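Local coordinates for regulatory protein PcrH (Pseudomonas aeruginosa, PDB 2XCB), which binds the chaperone-binding region of PopD and probably acts as the chaperone of this type III secretion translocator protein, at residues E85-F90 with E123-R128; D36-F41 with L56-C61. All coordinates share one frame; numbering follows the deposited sequence.

Interactions 1 and 2 both pack helix against helix in an all-helical protein, on opposite sides of the chain's centre, with their own centres about 20 Å apart. Both are mostly buried. Interaction 2 joins consecutive helices, 34-47 and 52-64, through an aromatic ring laid on a glycine, a thiol and aliphatic carbons. Interaction 1 joins the start of helix 87-98 to helix 123-140, with helix 102-117 between them in sequence; its leucine-centred core runs out to one exposed member, Arg128. The two meet where Phe88 and Arg87 pack on Leu56. Both border the bound peptide: Arg87 meets it through hydrogen bonds, Phe41, Leu56 and Ala60 through apolar packing.

Interaction 1. Residues E85-F90 with E123-R128; sequences EPRFPF and EALAAR
At the start of helix 87-98, Pro86 and Phe90 meet Leu125 near the beginning of helix 123-140, and the two methyls of this leucine divide the work. Leu125 CD1 sits over the centre of the Phe90 ring, 3.7 Å from its centroid and 8° off the ring normal, a CH-pi contact. Leu125 CD2 rests against the proline, 3.8 Å from Pro86 CG, and also comes near the aliphatic CG of Arg87. A branched, apolar side chain suits this place because its fork sends one methyl over the Phe90 ring and the other against Pro86 and the Arg87 chain. Further out, the Phe90 ring reaches Arg128. Phe90 CZ stands 3.6 Å from Arg128 CZ, over the centre of one guanidinium face, although the two planes are steeply inclined.

This is helix packing in a superhelical fold of the tetratricopeptide type, as expected for chaperones of this family. Here Pro86 and Phe90 also pack on helix 102-117, and Phe90 meets Phe109 edge-to-face. Glu85 caps the helix start: Glu85 OE2 accepts from Arg87 N at 2.9 Å through the anti lone pair. The same Glu85 OE2 takes Arg87 NE at 2.9 Å, while Arg87 NH2 reaches Glu85 OE1 at 2.7 Å. Arg87 thus grips the carboxylate side-on with two nitrogens, both meeting it from above its plane, and this salt bridge would hold the guanidinium in a fixed orientation. Arg87 NH1 donates to the backbone of the bound peptide and NH2 to one of its polar side chains.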
ATOM      1  N   GLU A  85      -3.057 -11.135  23.530  1.00 23.23           N
ATOM      2  CA  GLU A  85      -3.120 -11.888  22.266  1.00 22.00           C
ATOM      3  C   GLU A  85      -2.213 -13.119  22.293  1.00 21.82           C
ATOM      4  O   GLU A  85      -0.959 -13.007  22.336  1.00 19.84           O
ATOM      5  CB  GLU A  85      -2.773 -10.919  21.099  1.00 22.43           C
ATOM      6  CG  GLU A  85      -2.507 -11.546  19.770  1.00 21.55           C
ATOM      7  CD  GLU A  85      -3.768 -12.196  19.288  1.00 27.31           C
ATOM      8  OE1 GLU A  85      -4.740 -11.462  18.944  1.00 29.05           O
ATOM      9  OE2 GLU A  85      -3.766 -13.442  19.314  1.00 20.78           O
ATOM     10  N   PRO A  86      -2.830 -14.308  22.245  1.00 21.70           N
ATOM     11  CA  PRO A  86      -2.120 -15.608  22.300  1.00 20.38           C
ATOM     12  C   PRO A  86      -1.321 -15.897  21.036  1.00 20.29           C
ATOM     13  O   PRO A  86      -0.345 -16.668  21.107  1.00 20.77           O
ATOM     14  CB  PRO A  86      -3.266 -16.620  22.463  1.00 20.46           C
ATOM     15  CG  PRO A  86      -4.439 -15.910  21.809  1.00 23.07           C
ATOM     16  CD  PRO A  86      -4.289 -14.497  22.285  1.00 21.46           C
ATOM     17  N   ARG A  87      -1.663 -15.282  19.884  1.00 18.88           N
ATOM     18  CA  ARG A  87      -0.932 -15.563  18.643  0.99 17.64           C
ATOM     19  C   ARG A  87       0.545 -15.195  18.706  1.00 18.75           C
ATOM     20  O   ARG A  87       1.358 -15.870  18.112  1.00 19.32           O
ATOM     21  CB  ARG A  87      -1.572 -14.922  17.427  1.00 18.63           C
ATOM     22  CG  ARG A  87      -2.801 -15.691  16.999  1.00 19.76           C
ATOM     23  CD  ARG A  87      -3.748 -14.939  15.933  1.00 22.68           C
ATOM     24  NE  ARG A  87      -4.406 -13.778  16.523  1.00 25.33           N
ATOM     25  CZ  ARG A  87      -5.266 -12.963  15.879  1.00 29.67           C
ATOM     26  NH1 ARG A  87      -5.529 -13.136  14.576  1.00 27.19           N
ATOM     27  NH2 ARG A  87      -5.836 -11.946  16.542  1.00 28.33           N
ATOM     28  N   PHE A  88       0.873 -14.108  19.381  1.00 17.30           N
ATOM     29  CA  PHE A  88       2.259 -13.700  19.466  1.00 17.29           C
ATOM     30  C   PHE A  88       3.115 -14.781  20.101  1.00 16.68           C
ATOM     31  O   PHE A  88       4.059 -15.217  19.480  1.00 18.50           O
ATOM     32  CB  PHE A  88       2.357 -12.353  20.189  1.00 17.38           C
ATOM     33  CG  PHE A  88       1.802 -11.170  19.344  1.00 20.38           C
ATOM     34  CD1 PHE A  88       2.380 -10.854  18.096  1.00 21.30           C
ATOM     35  CD2 PHE A  88       0.649 -10.475  19.761  1.00 22.28           C
ATOM     36  CE1 PHE A  88       1.923  -9.752  17.317  1.00 21.74           C
ATOM     37  CE2 PHE A  88       0.124  -9.402  19.008  1.00 23.77           C
ATOM     38  CZ  PHE A  88       0.778  -9.028  17.753  1.00 25.61           C
ATOM     39  N   PRO A  89       2.828 -15.199  21.364  1.00 16.35           N
ATOM     40  CA  PRO A  89       3.819 -16.169  21.938  1.00 16.19           C
ATOM     41  C   PRO A  89       3.700 -17.528  21.266  1.00 15.91           C
ATOM     42  O   PRO A  89       4.639 -18.230  21.124  1.00 14.78           O
ATOM     43  CB  PRO A  89       3.369 -16.276  23.419  1.00 15.55           C
ATOM     44  CG  PRO A  89       2.027 -15.612  23.506  1.00 16.30           C
ATOM     45  CD  PRO A  89       2.072 -14.530  22.433  1.00 13.90           C
ATOM     46  N   PHE A  90       2.524 -17.840  20.762  1.00 13.48           N
ATOM     47  CA  PHE A  90       2.355 -19.099  20.063  1.00 16.18           C
ATOM     48  C   PHE A  90       3.238 -19.153  18.794  1.00 17.88           C
ATOM     49  O   PHE A  90       4.084 -20.096  18.670  1.00 18.04           O
ATOM     50  CB  PHE A  90       0.841 -19.342  19.696  1.00 14.39           C
ATOM     51  CG  PHE A  90       0.591 -20.682  18.985  1.00 20.32           C
ATOM     52  CD1 PHE A  90       0.443 -21.869  19.718  1.00 22.57           C
ATOM     53  CD2 PHE A  90       0.547 -20.759  17.555  1.00 21.55           C
ATOM     54  CE1 PHE A  90       0.226 -23.128  19.078  1.00 19.66           C
ATOM     55  CE2 PHE A  90       0.387 -21.978  16.907  1.00 20.70           C
ATOM     56  CZ  PHE A  90       0.232 -23.197  17.695  1.00 21.68           C
ATOM     57  N   GLU A 123     -10.438 -20.908  21.886  1.00 41.76           N
ATOM     58  CA  GLU A 123     -10.479 -22.291  22.373  1.00 41.78           C
ATOM     59  C   GLU A 123      -9.672 -23.336  21.550  1.00 40.59           C
ATOM     60  O   GLU A 123      -9.064 -24.220  22.126  1.00 41.02           O
ATOM     61  CB  GLU A 123     -11.947 -22.731  22.495  1.00 42.84           C
ATOM     62  CG  GLU A 123     -12.183 -24.184  22.942  1.00 46.71           C
ATOM     63  CD  GLU A 123     -13.676 -24.471  23.256  1.00 52.86           C
ATOM     64  OE1 GLU A 123     -14.538 -24.267  22.359  1.00 54.53           O
ATOM     65  OE2 GLU A 123     -13.989 -24.899  24.398  1.00 54.90           O
ATOM     66  N   ALA A 124      -9.674 -23.254  20.216  1.00 38.95           N
ATOM     67  CA  ALA A 124      -8.857 -24.171  19.401  1.00 37.46           C
ATOM     68  C   ALA A 124      -7.341 -23.940  19.612  1.00 35.46           C
ATOM     69  O   ALA A 124      -6.555 -24.892  19.690  1.00 36.17           O
ATOM     70  CB  ALA A 124      -9.224 -24.041  17.912  1.00 37.12           C
ATOM     71  N   LEU A 125      -6.938 -22.677  19.699  1.00 32.55           N
ATOM     72  CA  LEU A 125      -5.545 -22.309  19.874  1.00 31.19           C
ATOM     73  C   LEU A 125      -5.024 -22.771  21.237  1.00 29.31           C
ATOM     74  O   LEU A 125      -3.897 -23.245  21.300  1.00 28.66           O
ATOM     75  CB  LEU A 125      -5.321 -20.782  19.696  1.00 30.60           C
ATOM     76  CG  LEU A 125      -3.873 -20.247  19.582  1.00 30.22           C
ATOM     77  CD1 LEU A 125      -3.131 -20.927  18.450  1.00 26.11           C
ATOM     78  CD2 LEU A 125      -3.823 -18.723  19.399  1.00 26.08           C
ATOM     79  N   ALA A 126      -5.836 -22.621  22.283  1.00 28.63           N
ATOM     80  CA  ALA A 126      -5.502 -23.072  23.624  1.00 28.93           C
ATOM     81  C   ALA A 126      -5.128 -24.565  23.604  1.00 29.42           C
ATOM     82  O   ALA A 126      -4.093 -24.942  24.121  1.00 28.18           O
ATOM     83  CB  ALA A 126      -6.612 -22.802  24.599  1.00 30.23           C
ATOM     84  N   ALA A 127      -5.937 -25.384  22.948  1.00 28.60           N
ATOM     85  CA  ALA A 127      -5.660 -26.820  22.806  1.00 29.26           C
ATOM     86  C   ALA A 127      -4.404 -27.084  21.996  1.00 27.86           C
ATOM     87  O   ALA A 127      -3.603 -27.949  22.353  1.00 28.56           O
ATOM     88  CB  ALA A 127      -6.865 -27.517  22.177  1.00 30.92           C
ATOM     89  N   ARG A 128      -4.165 -26.298  20.945  1.00 26.46           N
ATOM     90  CA  ARG A 128      -2.929 -26.457  20.168  1.00 25.55           C
ATOM     91  C   ARG A 128      -1.720 -26.061  20.973  1.00 25.00           C
ATOM     92  O   ARG A 128      -0.707 -26.702  20.844  1.00 24.76           O
ATOM     93  CB  ARG A 128      -2.895 -25.611  18.881  1.00 26.29           C
ATOM     94  CG  ARG A 128      -3.797 -26.094  17.735  1.00 28.58           C
ATOM     95  CD  ARG A 128      -3.712 -25.077  16.559  1.00 32.87           C
ATOM     96  NE  ARG A 128      -2.470 -25.204  15.796  1.00 36.26           N
ATOM     97  CZ  ARG A 128      -1.958 -24.270  14.999  1.00 35.89           C
ATOM     98  NH1 ARG A 128      -2.544 -23.080  14.864  1.00 35.26           N
ATOM     99  NH2 ARG A 128      -0.845 -24.543  14.336  1.00 36.87           N
TER

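Interaction 2. Residues D36-F41 with L56-C61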
ATOM      1  N   ASP A  36       5.785  -9.597  -0.855  1.00 26.67           N
ATOM      2  CA  ASP A  36       5.009  -8.402  -1.080  1.00 27.73           C
ATOM      3  C   ASP A  36       4.238  -8.045   0.176  1.00 26.45           C
ATOM      4  O   ASP A  36       4.153  -6.879   0.537  1.00 25.46           O
ATOM      5  CB  ASP A  36       4.007  -8.640  -2.188  1.00 26.84           C
ATOM      6  CG  ASP A  36       4.619  -8.420  -3.590  1.00 28.10           C
ATOM      7  OD1 ASP A  36       5.856  -8.184  -3.808  1.00 25.15           O
ATOM      8  OD2 ASP A  36       3.807  -8.414  -4.464  1.00 27.23           O
ATOM      9  N   ALA A  37       3.658  -9.057   0.812  1.00 24.86           N
ATOM     10  CA  ALA A  37       2.914  -8.834   2.047  1.00 23.15           C
ATOM     11  C   ALA A  37       3.880  -8.284   3.114  1.00 21.61           C
ATOM     12  O   ALA A  37       3.575  -7.332   3.830  1.00 18.39           O
ATOM     13  CB  ALA A  37       2.251 -10.102   2.490  1.00 22.05           C
ATOM     14  N   GLN A  38       5.067  -8.860   3.188  1.00 21.28           N
ATOM     15  CA  GLN A  38       6.036  -8.340   4.179  1.00 21.18           C
ATOM     16  C   GLN A  38       6.295  -6.833   4.015  1.00 21.49           C
ATOM     17  O   GLN A  38       6.442  -6.095   4.985  1.00 19.67           O
ATOM     18  CB  GLN A  38       7.378  -9.045   4.033  1.00 20.78           C
ATOM     19  CG  GLN A  38       8.321  -8.685   5.210  1.00 20.29           C
ATOM     20  CD  GLN A  38       9.708  -9.277   5.057  1.00 26.41           C
ATOM     21  OE1 GLN A  38      10.560  -9.152   5.954  1.00 26.52           O
ATOM     22  NE2 GLN A  38       9.974  -9.834   3.892  1.00 23.01           N
ATOM     23  N   LYS A  39       6.472  -6.413   2.777  1.00 21.18           N
ATOM     24  CA  LYS A  39       6.739  -5.023   2.489  1.00 22.40           C
ATOM     25  C   LYS A  39       5.561  -4.140   2.850  1.00 21.24           C
ATOM     26  O   LYS A  39       5.738  -3.047   3.361  1.00 22.21           O
ATOM     27  CB  LYS A  39       7.062  -4.841   0.974  1.00 23.33           C
ATOM     28  CG  LYS A  39       8.373  -5.516   0.576  1.00 24.88           C
ATOM     29  CD  LYS A  39       8.570  -5.635  -0.863  1.00 27.69           C
ATOM     30  CE  LYS A  39      10.070  -5.988  -1.065  1.00 35.68           C
ATOM     31  NZ  LYS A  39      10.262  -6.369  -2.483  1.00 39.66           N
ATOM     32  N   ILE A  40       4.358  -4.557   2.525  1.00 21.39           N
ATOM     33  CA  ILE A  40       3.199  -3.774   2.962  1.00 21.43           C
ATOM     34  C   ILE A  40       3.111  -3.660   4.516  1.00 23.03           C
ATOM     35  O   ILE A  40       2.927  -2.567   5.092  1.00 21.15           O
ATOM     36  CB  ILE A  40       1.951  -4.393   2.332  1.00 22.68           C
ATOM     37  CG1 ILE A  40       2.101  -4.271   0.807  1.00 23.61           C
ATOM     38  CG2 ILE A  40       0.663  -3.737   2.884  1.00 20.88           C
ATOM     39  CD1 ILE A  40       1.859  -2.823   0.316  1.00 30.97           C
ATOM     40  N   PHE A  41       3.358  -4.791   5.221  1.00 22.47           N
ATOM     41  CA  PHE A  41       3.270  -4.727   6.682  1.00 19.83           C
ATOM     42  C   PHE A  41       4.407  -3.912   7.294  1.00 20.83           C
ATOM     43  O   PHE A  41       4.169  -3.207   8.282  1.00 19.53           O
ATOM     44  CB  PHE A  41       3.183  -6.142   7.311  1.00 18.29           C
ATOM     45  CG  PHE A  41       1.908  -6.821   7.024  1.00 18.68           C
ATOM     46  CD1 PHE A  41       0.718  -6.263   7.405  1.00 23.02           C
ATOM     47  CD2 PHE A  41       1.901  -8.060   6.395  1.00 21.45           C
ATOM     48  CE1 PHE A  41      -0.495  -6.936   7.120  1.00 24.02           C
ATOM     49  CE2 PHE A  41       0.746  -8.702   6.140  1.00 24.21           C
ATOM     50  CZ  PHE A  41      -0.437  -8.146   6.463  1.00 22.25           C
ATOM     51  N   LEU A  56       1.848  -8.565  13.867  1.00 17.54           N
ATOM     52  CA  LEU A  56       1.356  -9.950  13.616  1.00 17.37           C
ATOM     53  C   LEU A  56       1.531 -10.233  12.164  1.00 17.68           C
ATOM     54  O   LEU A  56       2.093 -11.257  11.780  1.00 18.09           O
ATOM     55  CB  LEU A  56      -0.144 -10.127  14.046  1.00 17.23           C
ATOM     56  CG  LEU A  56      -0.522 -11.640  13.997  1.00 19.36           C
ATOM     57  CD1 LEU A  56       0.392 -12.456  14.946  1.00 18.48           C
ATOM     58  CD2 LEU A  56      -1.988 -11.860  14.300  1.00 20.19           C
ATOM     59  N   GLY A  57       1.032  -9.333  11.309  1.00 18.26           N
ATOM     60  CA  GLY A  57       1.206  -9.498   9.832  1.00 17.40           C
ATOM     61  C   GLY A  57       2.689  -9.595   9.377  1.00 17.76           C
ATOM     62  O   GLY A  57       3.091 -10.552   8.647  1.00 16.90           O
ATOM     63  N   LEU A  58       3.495  -8.660   9.859  1.00 16.90           N
ATOM     64  CA  LEU A  58       4.921  -8.632   9.488  1.00 16.65           C
ATOM     65  C   LEU A  58       5.529  -9.958   9.978  1.00 17.79           C
ATOM     66  O   LEU A  58       6.296 -10.650   9.242  1.00 18.39           O
ATOM     67  CB  LEU A  58       5.567  -7.405  10.149  1.00 17.22           C
ATOM     68  CG  LEU A  58       7.083  -7.174   9.941  1.00 14.41           C
ATOM     69  CD1 LEU A  58       7.390  -7.174   8.459  1.00 18.63           C
ATOM     70  CD2 LEU A  58       7.740  -5.928  10.660  1.00 14.68           C
ATOM     71  N   GLY A  59       5.326 -10.264  11.271  1.00 16.46           N
ATOM     72  CA  GLY A  59       5.834 -11.595  11.826  1.00 16.85           C
ATOM     73  C   GLY A  59       5.452 -12.802  11.018  1.00 17.22           C
ATOM     74  O   GLY A  59       6.295 -13.595  10.706  1.00 18.55           O
ATOM     75  N   ALA A  60       4.169 -12.926  10.638  1.00 16.57           N
ATOM     76  CA  ALA A  60       3.678 -14.069   9.939  1.00 17.86           C
ATOM     77  C   ALA A  60       4.375 -14.192   8.566  1.00 19.75           C
ATOM     78  O   ALA A  60       4.721 -15.311   8.112  1.00 18.90           O
ATOM     79  CB  ALA A  60       2.171 -13.917   9.793  1.00 17.52           C
ATOM     80  N   CYS A  61       4.608 -13.039   7.895  1.00 19.22           N
ATOM     81  CA  CYS A  61       5.288 -13.050   6.602  1.00 20.10           C
ATOM     82  C   CYS A  61       6.697 -13.544   6.681  1.00 19.74           C
ATOM     83  O   CYS A  61       7.095 -14.355   5.875  1.00 19.44           O
ATOM     84  CB  CYS A  61       5.310 -11.641   5.948  1.00 19.84           C
ATOM     85  SG  CYS A  61       3.742 -11.138   5.465  1.00 23.79           S
TER
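Phe41 of helix 34-47 lays its ring on the backbone of Gly57 in helix 52-64. Gly57 CA lies over the centre of the Phe41 ring, 3.7 Å from the centroid and 7° off the normal, a CH-pi contact, and Phe41 CD2 comes within 3.4 Å of Gly57 C. Having no side chain, Gly57 lets the aromatic ring settle directly on the helix surface. Phe41 CG lies anti to the carbonyl carbon and beside the backbone N (chi1 -69°), which carries the ring over to Gly57. At the ring edge, in its plane, Cys61 SG stands 3.7 Å from Phe41 CD2, a sulfur-aromatic contact. The same Cys61 SG touches Ala37 CB at 3.5 Å; a small methyl and a compact, polarisable thiol fit this close space, and the neighbouring Tyr29 of helix 15-30 also packs on Cys61.

Toward the partly exposed side the packing relies on longer chains. Gln38 turns its aliphatic part to the leucine, with Gln38 CG 3.7 Å from Leu58 CD1, and its amide oxygen OE1 accepts a hydrogen bond from Arg62 NE. Phe41 CB and Leu58 CB, 3.9 Å apart, join the Gln38 side to the ring. On the face turned away from helix 52-64, Asp36 and Lys39 bond to Thr17, Ser14 and Arg11 of the second subunit.

The two segments run nearly antiparallel, at 152° with axes 8.5 Å apart, as a helical hairpin. Apolar side chains of the bound peptide lie on Phe41, Leu56 and Ala60. Helix 15-30 covers Ala37 and Ile40, and helix 68-81 packs on Leu56, Leu58 and Ala60.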